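Local coordinates for protein IWS1 (Encephalitozoon cuniculi, PDB 2XPP) that probably acts as a transcription factor in RNA polymerase II regulation, possibly at both the TBP recruitment and post-recruitment steps, at residues N25-L29 and E30-A34; P79-K82 and I83-R86. All coordinates share one frame; numbering follows the deposited sequence.

The two contacts illustrate how the opposite ends of helices are closed. Contact 1 finishes helix 5-30 and leads into the loop before helix 36-48; it lies at the surface, its centre about 20 Å from the centre of the chain. Contact 2 opens helix 81-92 and is partly buried, about 10 Å from that centre. At residues 25-34 backbone N-H groups converge on carbonyls at the C-terminal end, with an asparagine amide lying against the chain that leaves the helix. At residues 79-86, by contrast, an asparagine caps a backbone N-H, while apolar and charged side chains reach the neighbouring helices. The centres of contact 1 and contact 2 are about 18 Å apart, and the two do not touch.

Contact 1. Residues N25-L29 and E30-A34; sequences NANNL and EGRPA
Asn-27 carries the side-chain part of this turn, its amide lying against the aliphatic stem of Arg-32 five residues on. Asn-27 CG meets Arg-32 CG at 3.5 Å, and Asn-27 OD1 is 3.6 Å from Arg-32 CD, so the oxygen sits beside methylenes rather than the guanidinium. The two side chains cross at a slant, with amide and guanidinium planes 77° apart. In Asn-27, CG stands beside the backbone N and opposite the carbonyl carbon (chi1 -73°), a setting that turns the amide toward the returning chain. There Asn-27 ND2 gives a weak hydrogen bond to Pro-33 O at 3.2 Å, and Asn-27 CB lies 4.2 Å from Ala-34 CB. Arg-32 keeps its CB-CG-CD stem extended before bending at chi3, and its guanidinium projects off the turn. The backbone bonds that close the turn converge on Asn-27 O, which accepts from Arg-32 N at 3.1 Å and more weakly from Gly-31 N. A further weak bond, 3.4 Å long, runs from Gly-31 N to Asn-28 O. On another face of the helix, Asn-28 ND2 donates to Asp-75, near Leu-73 and Pro-74 of a loop remote in sequence but packed against this helix end. Gly-31, with its positive phi of 86°, is the C-prime residue of the Schellman motif that terminates helix 5-30.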
loop_
_atom_site.group_PDB
_atom_site.type_symbol
_atom_site.label_atom_id
_atom_site.label_comp_id
_atom_site.label_asym_id
_atom_site.label_seq_id
_atom_site.Cartn_x
_atom_site.Cartn_y
_atom_site.Cartn_z
ATOM N N ASN A 25 -10.661 0.299 -11.656
ATOM C CA ASN A 25 -11.232 -1.022 -11.427
ATOM C C ASN A 25 -12.496 -1.294 -12.250
ATOM O O ASN A 25 -12.662 -2.394 -12.791
ATOM C CB ASN A 25 -11.389 -1.320 -9.926
ATOM C CG ASN A 25 -10.048 -1.661 -9.267
ATOM O OD1 ASN A 25 -9.045 -1.863 -9.929
ATOM N ND2 ASN A 25 -10.044 -1.735 -7.950
ATOM N N ALA A 26 -13.379 -0.308 -12.345
ATOM C CA ALA A 26 -14.573 -0.373 -13.163
ATOM C C ALA A 26 -14.208 -0.556 -14.631
ATOM O O ALA A 26 -14.863 -1.330 -15.361
ATOM C CB ALA A 26 -15.380 0.934 -13.007
ATOM N N ASN A 27 -13.178 0.177 -15.064
ATOM C CA ASN A 27 -12.766 0.052 -16.471
ATOM C C ASN A 27 -12.164 -1.334 -16.724
ATOM O O ASN A 27 -12.363 -1.896 -17.791
ATOM C CB ASN A 27 -11.805 1.184 -16.899
ATOM C CG ASN A 27 -12.537 2.549 -17.059
ATOM O OD1 ASN A 27 -13.764 2.595 -17.149
ATOM N ND2 ASN A 27 -11.773 3.658 -17.114
ATOM N N ASN A 28 -11.404 -1.870 -15.765
ATOM C CA ASN A 28 -10.869 -3.225 -15.966
ATOM C C ASN A 28 -11.988 -4.259 -16.138
ATOM O O ASN A 28 -11.933 -5.106 -17.019
ATOM C CB ASN A 28 -9.907 -3.571 -14.830
ATOM C CG ASN A 28 -9.383 -4.951 -14.903
ATOM O OD1 ASN A 28 -9.903 -5.870 -14.268
ATOM N ND2 ASN A 28 -8.337 -5.118 -15.659
ATOM N N LEU A 29 -13.066 -4.121 -15.357
ATOM C CA LEU A 29 -14.197 -5.051 -15.468
ATOM C C LEU A 29 -14.936 -4.894 -16.792
ATOM O O LEU A 29 -15.436 -5.837 -17.369
ATOM C CB LEU A 29 -15.201 -4.824 -14.343
ATOM C CG LEU A 29 -14.758 -5.425 -13.000
ATOM C CD1 LEU A 29 -15.628 -4.792 -11.968
ATOM C CD2 LEU A 29 -14.990 -6.906 -13.025
ATOM N N GLU A 30 -14.998 -3.659 -17.255
ATOM C CA GLU A 30 -15.702 -3.340 -18.455
ATOM C C GLU A 30 -14.920 -3.671 -19.727
ATOM O O GLU A 30 -15.528 -3.847 -20.752
ATOM C CB GLU A 30 -16.028 -1.840 -18.438
ATOM C CG GLU A 30 -16.462 -1.268 -19.803
ATOM C CD GLU A 30 -17.817 -1.744 -20.307
ATOM O OE1 GLU A 30 -18.571 -2.473 -19.596
ATOM O OE2 GLU A 30 -18.138 -1.378 -21.472
ATOM N N GLY A 31 -13.582 -3.714 -19.632
ATOM C CA GLY A 31 -12.710 -3.855 -20.836
ATOM C C GLY A 31 -12.349 -2.561 -21.556
ATOM O O GLY A 31 -12.088 -2.557 -22.784
ATOM N N ARG A 32 -12.393 -1.453 -20.826
ATOM C CA ARG A 32 -11.929 -0.124 -21.278
ATOM C C ARG A 32 -10.531 0.167 -20.646
ATOM O O ARG A 32 -10.186 -0.402 -19.637
ATOM C CB ARG A 32 -13.011 0.890 -20.842
ATOM C CG ARG A 32 -12.632 2.319 -20.587
ATOM C CD ARG A 32 -13.891 3.274 -20.675
ATOM N NE ARG A 32 -14.030 3.915 -21.999
ATOM C CZ ARG A 32 -14.821 4.963 -22.264
ATOM N NH1 ARG A 32 -15.564 5.522 -21.298
ATOM N NH2 ARG A 32 -14.872 5.459 -23.503
ATOM N N PRO A 33 -9.722 1.053 -21.259
ATOM C CA PRO A 33 -8.405 1.320 -20.659
ATOM C C PRO A 33 -8.512 1.764 -19.226
ATOM O O PRO A 33 -9.409 2.540 -18.897
ATOM C CB PRO A 33 -7.851 2.460 -21.525
ATOM C CG PRO A 33 -8.434 2.208 -22.869
ATOM C CD PRO A 33 -9.789 1.523 -22.657
ATOM N N ALA A 34 -7.594 1.266 -18.407
ATOM C CA ALA A 34 -7.562 1.535 -16.970
ATOM C C ALA A 34 -6.215 2.181 -16.664
ATOM O O ALA A 34 -5.344 1.580 -16.003
ATOM C CB ALA A 34 -7.772 0.271 -16.202
#

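Contact 2. Residues P79-K82 and I83-R86; sequences PNIK and IRKR
Ile-81 lays its CG1 branch over one face of the Arg-84 guanidinium, offset toward the rim, with Ile-81 CG1 3.4 Å from Arg-84 NH2. That branch points away from the backbone N (chi1 -162°), and with the chain extended beyond CG1 as well, Ile-81 CD1 reaches Lys-85 CE at 3.9 Å. The isoleucine thus touches both basic chains. The edge of the same guanidinium is used differently: Arg-84 NH1 donates to Pro-79 O at 2.7 Å, close to the guanidinium plane and nearly in line with the carbonyl. Arg-84 bends at chi3 (-46°) to bring its head back over the start of the helix, where NE also forms a salt bridge with Glu-119. The bond to Pro-79 and this bridge together probably limit rotation of the guanidinium. This is the first turn of helix 81-92, in the TFIIS N-terminal-type domain, and Asn-80 is its N-cap: Asn-80 OD1 takes Lys-82 N on a lone pair at 2.8 Å, with an N-H...O angle of 168°. Asn-80 O meanwhile accepts from Arg-84 N at 3.3 Å and, weakly, from Ile-83 N. On the Pro-79 side of the turn, buried Ile-83 sets its CD1 4.0 Å from Pro-79 CB, an apolar contact, and also beside the CB of Asn-80; Pro-79 also rests on Tyr-113 of helix 106-115. Lys-85 forms a salt bridge with Glu-122, and Arg-86 pairs with Asp-89 on the same helix and with Asp-46 of helix 36-48.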
loop_
_atom_site.group_PDB
_atom_site.type_symbol
_atom_site.label_atom_id
_atom_site.label_comp_id
_atom_site.label_asym_id
_atom_site.label_seq_id
_atom_site.Cartn_x
_atom_site.Cartn_y
_atom_site.Cartn_z
ATOM N N PRO A 79 -1.082 -4.086 -10.945
ATOM C CA PRO A 79 -0.826 -2.770 -11.537
ATOM C C PRO A 79 0.538 -2.674 -12.167
ATOM O O PRO A 79 1.457 -3.433 -11.784
ATOM C CB PRO A 79 -0.879 -1.811 -10.343
ATOM C CG PRO A 79 -1.120 -2.623 -9.153
ATOM C CD PRO A 79 -1.304 -4.046 -9.487
ATOM N N ASN A 80 0.657 -1.759 -13.138
ATOM C CA ASN A 80 1.904 -1.493 -13.838
ATOM C C ASN A 80 3.066 -1.341 -12.854
ATOM O O ASN A 80 2.893 -0.748 -11.771
ATOM C CB ASN A 80 1.751 -0.197 -14.649
ATOM C CG ASN A 80 2.883 0.058 -15.531
ATOM O OD1 ASN A 80 4.017 0.303 -15.087
ATOM N ND2 ASN A 80 2.619 0.010 -16.866
ATOM N N ILE A 81 4.205 -1.934 -13.208
ATOM C CA ILE A 81 5.356 -1.993 -12.268
ATOM C C ILE A 81 5.790 -0.558 -11.844
ATOM O O ILE A 81 6.404 -0.359 -10.761
ATOM C CB ILE A 81 6.537 -2.821 -12.884
ATOM C CG1 ILE A 81 7.507 -3.262 -11.753
ATOM C CG2 ILE A 81 7.231 -2.054 -13.997
ATOM C CD1 ILE A 81 8.613 -4.128 -12.199
ATOM N N LYS A 82 5.497 0.440 -12.676
ATOM C CA LYS A 82 5.894 1.820 -12.277
ATOM C C LYS A 82 5.126 2.252 -11.025
ATOM O O LYS A 82 5.684 2.914 -10.120
ATOM C CB LYS A 82 5.694 2.789 -13.427
ATOM C CG LYS A 82 5.811 4.260 -13.000
ATOM C CD LYS A 82 5.930 5.136 -14.225
ATOM C CE LYS A 82 5.466 6.562 -13.967
ATOM N NZ LYS A 82 4.051 6.800 -14.494
ATOM N N ILE A 83 3.848 1.859 -10.938
ATOM C CA ILE A 83 3.046 2.069 -9.749
ATOM C C ILE A 83 3.551 1.300 -8.526
ATOM O O ILE A 83 3.686 1.868 -7.412
ATOM C CB ILE A 83 1.562 1.702 -10.002
ATOM C CG1 ILE A 83 1.055 2.499 -11.219
ATOM C CG2 ILE A 83 0.748 1.865 -8.690
ATOM C CD1 ILE A 83 -0.106 1.787 -11.920
ATOM N N ARG A 84 3.872 0.031 -8.748
ATOM C CA ARG A 84 4.394 -0.848 -7.696
ATOM C C ARG A 84 5.662 -0.230 -7.108
ATOM O O ARG A 84 5.797 -0.114 -5.873
ATOM C CB ARG A 84 4.666 -2.240 -8.251
ATOM C CG ARG A 84 3.353 -2.829 -8.807
ATOM C CD ARG A 84 3.343 -4.337 -8.941
ATOM N NE ARG A 84 4.506 -4.998 -9.548
ATOM C CZ ARG A 84 4.566 -5.399 -10.829
ATOM N NH1 ARG A 84 3.581 -5.100 -11.663
ATOM N NH2 ARG A 84 5.622 -6.065 -11.297
ATOM N N LYS A 85 6.578 0.157 -7.974
ATOM C CA LYS A 85 7.867 0.713 -7.501
ATOM C C LYS A 85 7.661 2.020 -6.761
ATOM O O LYS A 85 8.200 2.212 -5.645
ATOM C CB LYS A 85 8.804 0.936 -8.672
ATOM C CG LYS A 85 9.335 -0.367 -9.136
ATOM C CD LYS A 85 10.295 -0.112 -10.263
ATOM C CE LYS A 85 10.962 -1.407 -10.580
ATOM N NZ LYS A 85 11.965 -1.188 -11.653
ATOM N N ARG A 86 6.890 2.918 -7.352
ATOM C CA ARG A 86 6.799 4.255 -6.787
ATOM C C ARG A 86 6.071 4.278 -5.429
ATOM O O ARG A 86 6.517 4.966 -4.526
ATOM C CB ARG A 86 6.091 5.159 -7.737
ATOM C CG ARG A 86 6.064 6.563 -7.228
ATOM C CD ARG A 86 7.472 7.215 -7.318
ATOM N NE ARG A 86 7.350 8.592 -6.872
ATOM C CZ ARG A 86 8.238 9.271 -6.164
ATOM N NH1 ARG A 86 9.389 8.708 -5.800
ATOM N NH2 ARG A 86 7.963 10.519 -5.822
#